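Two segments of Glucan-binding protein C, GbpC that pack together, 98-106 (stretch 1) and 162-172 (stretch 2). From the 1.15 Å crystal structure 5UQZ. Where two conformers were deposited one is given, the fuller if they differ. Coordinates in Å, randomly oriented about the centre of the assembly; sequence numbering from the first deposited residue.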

ATOM      1  N   GLN A  98      11.094  -6.977  12.979  1.00 19.69           N
ATOM      2  CA  GLN A  98      11.260  -8.012  13.996  1.00 20.00           C
ATOM      3  C   GLN A  98       9.933  -8.639  14.382  1.00 16.20           C
ATOM      4  O   GLN A  98       9.890  -9.833  14.695  1.00 17.32           O
ATOM      5  CB  GLN A  98      11.925  -7.467  15.246  1.00 25.71           C
ATOM      6  CG  GLN A  98      13.417  -7.123  15.087  1.00 31.22           C
ATOM      7  CD  GLN A  98      14.340  -8.298  14.651  1.00 38.47           C
ATOM      8  OE1 GLN A  98      13.955  -9.466  14.605  1.00 38.06           O
ATOM      9  NE2 GLN A  98      15.583  -7.956  14.341  1.00 43.37           N
ATOM     10  N   GLN A  99       8.849  -7.858  14.406  1.00 15.22           N
ATOM     11  CA  GLN A  99       7.542  -8.436  14.692  1.00 14.55           C
ATOM     12  C   GLN A  99       7.180  -9.523  13.696  1.00 11.98           C
ATOM     13  O   GLN A  99       6.456 -10.457  14.046  1.00 13.98           O
ATOM     14  CB  GLN A  99       6.506  -7.332  14.661  1.00 17.78           C
ATOM     15  CG  GLN A  99       5.189  -7.697  15.202  1.00 24.75           C
ATOM     16  CD  GLN A  99       4.365  -6.448  15.442  1.00 36.07           C
ATOM     17  OE1 GLN A  99       4.894  -5.397  15.857  1.00 46.71           O
ATOM     18  NE2 GLN A  99       3.094  -6.543  15.186  1.00 41.23           N
ATOM     19  N   TYR A 100       7.653  -9.408  12.453  1.00 12.08           N
ATOM     20  CA  TYR A 100       7.372 -10.409  11.443  1.00 10.92           C
ATOM     21  C   TYR A 100       8.547 -11.347  11.231  1.00 11.70           C
ATOM     22  O   TYR A 100       8.534 -12.129  10.277  1.00 12.99           O
ATOM     23  CB  TYR A 100       6.931  -9.750  10.139  1.00 11.54           C
ATOM     24  CG  TYR A 100       5.493  -9.250  10.256  1.00 10.37           C
ATOM     25  CD1 TYR A 100       4.417 -10.094   9.935  1.00 10.84           C
ATOM     26  CD2 TYR A 100       5.219  -7.980  10.747  1.00 13.47           C
ATOM     27  CE1 TYR A 100       3.119  -9.637  10.041  1.00 11.57           C
ATOM     28  CE2 TYR A 100       3.930  -7.516  10.860  1.00 15.70           C
ATOM     29  CZ  TYR A 100       2.865  -8.372  10.540  1.00 12.83           C
ATOM     30  OH  TYR A 100       1.574  -7.915  10.623  1.00 16.25           O
ATOM     31  N   ASN A 101       9.526 -11.336  12.120  1.00 13.40           N
ATOM     32  CA  ASN A 101      10.625 -12.288  12.033  1.00 14.33           C
ATOM     33  C   ASN A 101      10.147 -13.609  12.623  1.00 13.61           C
ATOM     34  O   ASN A 101      10.131 -13.790  13.834  1.00 13.79           O
ATOM     35  CB  ASN A 101      11.847 -11.757  12.763  1.00 14.17           C
ATOM     36  CG  ASN A 101      13.015 -12.704  12.643  1.00 14.92           C
ATOM     37  OD1 ASN A 101      12.863 -13.840  12.158  1.00 15.49           O
ATOM     38  ND2 ASN A 101      14.199 -12.253  13.048  1.00 18.62           N
ATOM     39  N   THR A 102       9.723 -14.540  11.757  1.00 12.50           N
ATOM     40  CA  THR A 102       9.195 -15.820  12.221  1.00 13.24           C
ATOM     41  C   THR A 102      10.222 -16.638  12.988  1.00 13.43           C
ATOM     42  O   THR A 102       9.831 -17.580  13.698  1.00 14.55           O
ATOM     43  CB  THR A 102       8.579 -16.593  11.047  1.00 12.97           C
ATOM     44  OG1 THR A 102       9.479 -16.565   9.925  1.00 11.92           O
ATOM     45  CG2 THR A 102       7.263 -15.957  10.603  1.00 14.15           C
ATOM     46  N   ASP A 103      11.517 -16.322  12.882  1.00 13.10           N
ATOM     47  CA  ASP A 103      12.497 -17.022  13.717  1.00 14.37           C
ATOM     48  C   ASP A 103      12.283 -16.731  15.204  1.00 17.85           C
ATOM     49  O   ASP A 103      12.797 -17.471  16.057  1.00 20.09           O
ATOM     50  CB  ASP A 103      13.906 -16.509  13.416  1.00 19.36           C
ATOM     51  CG  ASP A 103      14.440 -16.938  12.060  1.00 18.93           C
ATOM     52  OD1 ASP A 103      13.839 -17.779  11.383  1.00 18.61           O
ATOM     53  OD2 ASP A 103      15.523 -16.439  11.696  1.00 20.77           O
ATOM     54  N   ASN A 104      11.603 -15.630  15.527  1.00 16.21           N
ATOM     55  CA  ASN A 104      11.470 -15.174  16.909  1.00 18.59           C
ATOM     56  C   ASN A 104      10.203 -15.686  17.585  1.00 16.68           C
ATOM     57  O   ASN A 104       9.855 -15.229  18.678  1.00 19.31           O
ATOM     58  CB  ASN A 104      11.457 -13.644  16.938  1.00 25.22           C
ATOM     59  CG  ASN A 104      12.808 -13.037  16.620  1.00 31.22           C
ATOM     60  OD1 ASN A 104      13.832 -13.698  16.727  1.00 35.09           O
ATOM     61  ND2 ASN A 104      12.813 -11.763  16.258  1.00 37.52           N
ATOM     62  N   TYR A 105       9.492 -16.593  16.949  1.00 14.51           N
ATOM     63  CA  TYR A 105       8.297 -17.215  17.489  1.00 14.42           C
ATOM     64  C   TYR A 105       8.535 -18.711  17.537  1.00 15.49           C
ATOM     65  O   TYR A 105       9.310 -19.253  16.737  1.00 18.21           O
ATOM     66  CB  TYR A 105       7.070 -16.912  16.615  1.00 13.10           C
ATOM     67  CG  TYR A 105       6.693 -15.449  16.537  1.00 12.55           C
ATOM     68  CD1 TYR A 105       7.380 -14.562  15.702  1.00 12.92           C
ATOM     69  CD2 TYR A 105       5.624 -14.971  17.229  1.00 12.85           C
ATOM     70  CE1 TYR A 105       7.013 -13.221  15.597  1.00 12.68           C
ATOM     71  CE2 TYR A 105       5.257 -13.648  17.182  1.00 12.25           C
ATOM     72  CZ  TYR A 105       5.945 -12.773  16.335  1.00 11.52           C
ATOM     73  OH  TYR A 105       5.522 -11.461  16.261  1.00 12.33           O
ATOM     74  N   THR A 106       7.921 -19.362  18.510  1.00 14.53           N
ATOM     75  CA  THR A 106       8.021 -20.814  18.650  1.00 14.26           C
ATOM     76  C   THR A 106       6.615 -21.386  18.777  1.00 13.97           C
ATOM     77  O   THR A 106       5.621 -20.653  18.861  1.00 13.59           O
ATOM     78  CB  THR A 106       8.851 -21.261  19.865  1.00 18.80           C
ATOM     79  OG1 THR A 106       8.205 -20.814  21.048  1.00 21.03           O
ATOM     80  CG2 THR A 106      10.269 -20.677  19.814  1.00 22.77           C
ATOM     81  N   THR A 162       9.064 -16.742   2.275  1.00  9.19           N
ATOM     82  CA  THR A 162      10.487 -16.471   2.315  1.00 10.01           C
ATOM     83  C   THR A 162      11.211 -17.231   3.434  1.00  9.28           C
ATOM     84  O   THR A 162      12.450 -17.185   3.472  1.00 10.48           O
ATOM     85  CB  THR A 162      10.742 -14.966   2.429  1.00  9.48           C
ATOM     86  OG1 THR A 162       9.991 -14.494   3.550  1.00  9.78           O
ATOM     87  CG2 THR A 162      10.249 -14.234   1.199  1.00 10.60           C
ATOM     88  N   ASN A 163      10.470 -17.877   4.349  1.00 10.28           N
ATOM     89  CA  ASN A 163      11.142 -18.668   5.362  1.00 11.17           C
ATOM     90  C   ASN A 163      11.246 -20.123   4.909  1.00 12.07           C
ATOM     91  O   ASN A 163      10.862 -20.480   3.788  1.00 11.80           O
ATOM     92  CB  ASN A 163      10.509 -18.452   6.747  1.00 11.74           C
ATOM     93  CG  ASN A 163       9.137 -19.117   6.939  1.00 10.72           C
ATOM     94  OD1 ASN A 163       8.752 -20.045   6.195  1.00 10.89           O
ATOM     95  ND2 ASN A 163       8.409 -18.658   7.934  1.00 11.43           N
ATOM     96  N   ASN A 164      11.830 -20.965   5.762  1.00 12.32           N
ATOM     97  CA  ASN A 164      12.018 -22.376   5.435  1.00 13.66           C
ATOM     98  C   ASN A 164      11.025 -23.267   6.174  1.00 14.81           C
ATOM     99  O   ASN A 164      11.264 -24.456   6.353  1.00 17.26           O
ATOM    100  CB  ASN A 164      13.463 -22.816   5.661  1.00 15.63           C
ATOM    101  CG  ASN A 164      14.384 -22.284   4.575  1.00 16.39           C
ATOM    102  OD1 ASN A 164      13.979 -22.209   3.427  1.00 18.33           O
ATOM    103  ND2 ASN A 164      15.622 -21.974   4.925  1.00 17.40           N
ATOM    104  N   GLU A 165       9.897 -22.704   6.586  1.00 13.58           N
ATOM    105  CA  GLU A 165       8.892 -23.415   7.363  0.58 14.37           C
ATOM    106  C   GLU A 165       7.540 -23.447   6.662  1.00 14.44           C
ATOM    107  O   GLU A 165       6.564 -23.940   7.250  1.00 16.06           O
ATOM    108  CB  GLU A 165       8.740 -22.767   8.751  0.58 19.45           C
ATOM    109  CG  GLU A 165      10.044 -22.612   9.538  0.58 25.75           C
ATOM    110  CD  GLU A 165       9.884 -21.715  10.763  0.58 31.33           C
ATOM    111  OE1 GLU A 165       8.847 -21.810  11.455  0.58 32.36           O
ATOM    112  OE2 GLU A 165      10.792 -20.907  11.022  0.58 34.37           O
ATOM    113  N   GLY A 166       7.446 -22.931   5.436  1.00 12.50           N
ATOM    114  CA  GLY A 166       6.156 -22.938   4.734  1.00 13.66           C
ATOM    115  C   GLY A 166       5.093 -22.151   5.465  1.00 11.05           C
ATOM    116  O   GLY A 166       3.930 -22.564   5.489  1.00 12.64           O
ATOM    117  N   SER A 167       5.477 -21.016   6.070  1.00 10.85           N
ATOM    118  CA  SER A 167       4.550 -20.295   6.932  1.00  9.96           C
ATOM    119  C   SER A 167       4.785 -18.802   6.796  1.00  9.21           C
ATOM    120  O   SER A 167       5.830 -18.341   6.295  1.00 10.19           O
ATOM    121  CB  SER A 167       4.767 -20.693   8.401  1.00 12.20           C
ATOM    122  OG  SER A 167       6.025 -20.176   8.855  1.00 13.91           O
ATOM    123  N   ALA A 168       3.787 -18.038   7.232  1.00  8.39           N
ATOM    124  CA  ALA A 168       3.971 -16.600   7.331  1.00  8.38           C
ATOM    125  C   ALA A 168       3.037 -16.119   8.437  1.00  8.59           C
ATOM    126  O   ALA A 168       1.987 -16.717   8.684  1.00  9.97           O
ATOM    127  CB  ALA A 168       3.614 -15.910   5.999  1.00  9.83           C
ATOM    128  N   LEU A 169       3.454 -15.053   9.122  1.00  7.91           N
ATOM    129  CA  LEU A 169       2.646 -14.457  10.163  1.00  7.48           C
ATOM    130  C   LEU A 169       1.718 -13.405   9.551  1.00  7.33           C
ATOM    131  O   LEU A 169       2.164 -12.562   8.752  1.00  7.95           O
ATOM    132  CB  LEU A 169       3.554 -13.844  11.213  1.00  9.19           C
ATOM    133  CG  LEU A 169       2.850 -13.310  12.478  1.00 11.05           C
ATOM    134  CD1 LEU A 169       2.163 -14.454  13.237  1.00 12.48           C
ATOM    135  CD2 LEU A 169       3.856 -12.572  13.352  1.00 12.16           C
ATOM    136  N   VAL A 170       0.466 -13.374  10.007  1.00  7.44           N
ATOM    137  CA  VAL A 170      -0.573 -12.519   9.445  1.00  7.28           C
ATOM    138  C   VAL A 170      -1.246 -11.736  10.549  1.00  8.55           C
ATOM    139  O   VAL A 170      -1.653 -12.309  11.577  1.00  8.39           O
ATOM    140  CB  VAL A 170      -1.638 -13.340   8.688  1.00  8.33           C
ATOM    141  CG1 VAL A 170      -2.806 -12.456   8.246  1.00  9.93           C
ATOM    142  CG2 VAL A 170      -0.988 -14.000   7.486  1.00  9.86           C
ATOM    143  N   ASN A 171      -1.413 -10.436  10.332  1.00  7.60           N
ATOM    144  CA  ASN A 171      -2.345  -9.596  11.075  1.00  7.80           C
ATOM    145  C   ASN A 171      -3.512  -9.353  10.120  1.00  7.91           C
ATOM    146  O   ASN A 171      -3.342  -8.709   9.069  1.00  8.71           O
ATOM    147  CB  ASN A 171      -1.636  -8.296  11.432  1.00  9.50           C
ATOM    148  CG  ASN A 171      -2.435  -7.413  12.361  1.00 12.87           C
ATOM    149  OD1 ASN A 171      -3.486  -7.790  12.914  1.00 17.01           O
ATOM    150  ND2 ASN A 171      -1.901  -6.227  12.577  1.00 13.78           N
ATOM    151  N   LEU A 172      -4.652  -9.970  10.428  1.00  7.81           N
ATOM    152  CA  LEU A 172      -5.843  -9.879   9.616  1.00  7.67           C
ATOM    153  C   LEU A 172      -6.750  -8.819  10.218  1.00  7.75           C
ATOM    154  O   LEU A 172      -7.272  -8.972  11.335  1.00  9.02           O
ATOM    155  CB  LEU A 172      -6.559 -11.226   9.611  1.00 10.60           C
ATOM    156  CG  LEU A 172      -7.864 -11.280   8.822  1.00 15.72           C
ATOM    157  CD1 LEU A 172      -7.604 -11.281   7.359  1.00 19.29           C
ATOM    158  CD2 LEU A 172      -8.655 -12.581   9.181  1.00 20.36           C
TER
HETATM  159  O   HOH W   1       0.883  -5.570  11.836  1.00 18.85           O
HETATM  160  O   HOH W   2      11.365 -18.389  10.315  1.00 17.07           O
HETATM  161  O   HOH W   3      10.833 -20.377  13.524  1.00 49.92           O

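Stretch 1 leaves its helix at Tyr100 and turns through a 3-10 segment at 102-104; stretch 2 is a loop that becomes a strand at Ser167. No backbone-to-backbone hydrogen bond joins them, and the closest CA pair, Tyr100 CA and Leu169 CA, is 6.4 Å apart; the one direct hydrogen bond between the stretches joins two side chains, and backbone oxygens enter through packing and water.

Along stretch 2, Asn163 comes first. Its ND2 donates to Thr102 OG1 at 3.1 Å with a nearly linear angle of 172°. The amide is held from within stretch 2: Asn163 ND2 also donates to Ser167 OG (3.0 Å), at the start of the strand, while Asn163 OD1 accepts from Glu165 N (2.9 Å) in the loop.

Glu165 OE2 lies 4.4 Å from Asp103 OD1, a pairing of like charges. Water 2 mediates, donating to Asp103 OD1 (2.8 Å) and Glu165 OE2 (2.7 Å) and accepting from Thr102 OG1 (2.7 Å). Water 3 donates to Thr102 O (3.0 Å) and Glu165 OE2 (2.6 Å).

Leu169, pointing toward stretch 1, has the largest covered area. Its CB lies 4.1 Å from Tyr100 CD1, and its CD2 3.6 Å from Tyr105 CZ. Tyr105 OH donates to Gln99 O (2.6 Å), fixing that ring beside the leucine.

At Asn171, CB packs 3.3 Å from Tyr100 OH, and water 1 bridges Tyr100 OH (2.7 Å) and Asn171 ND2 (3.0 Å).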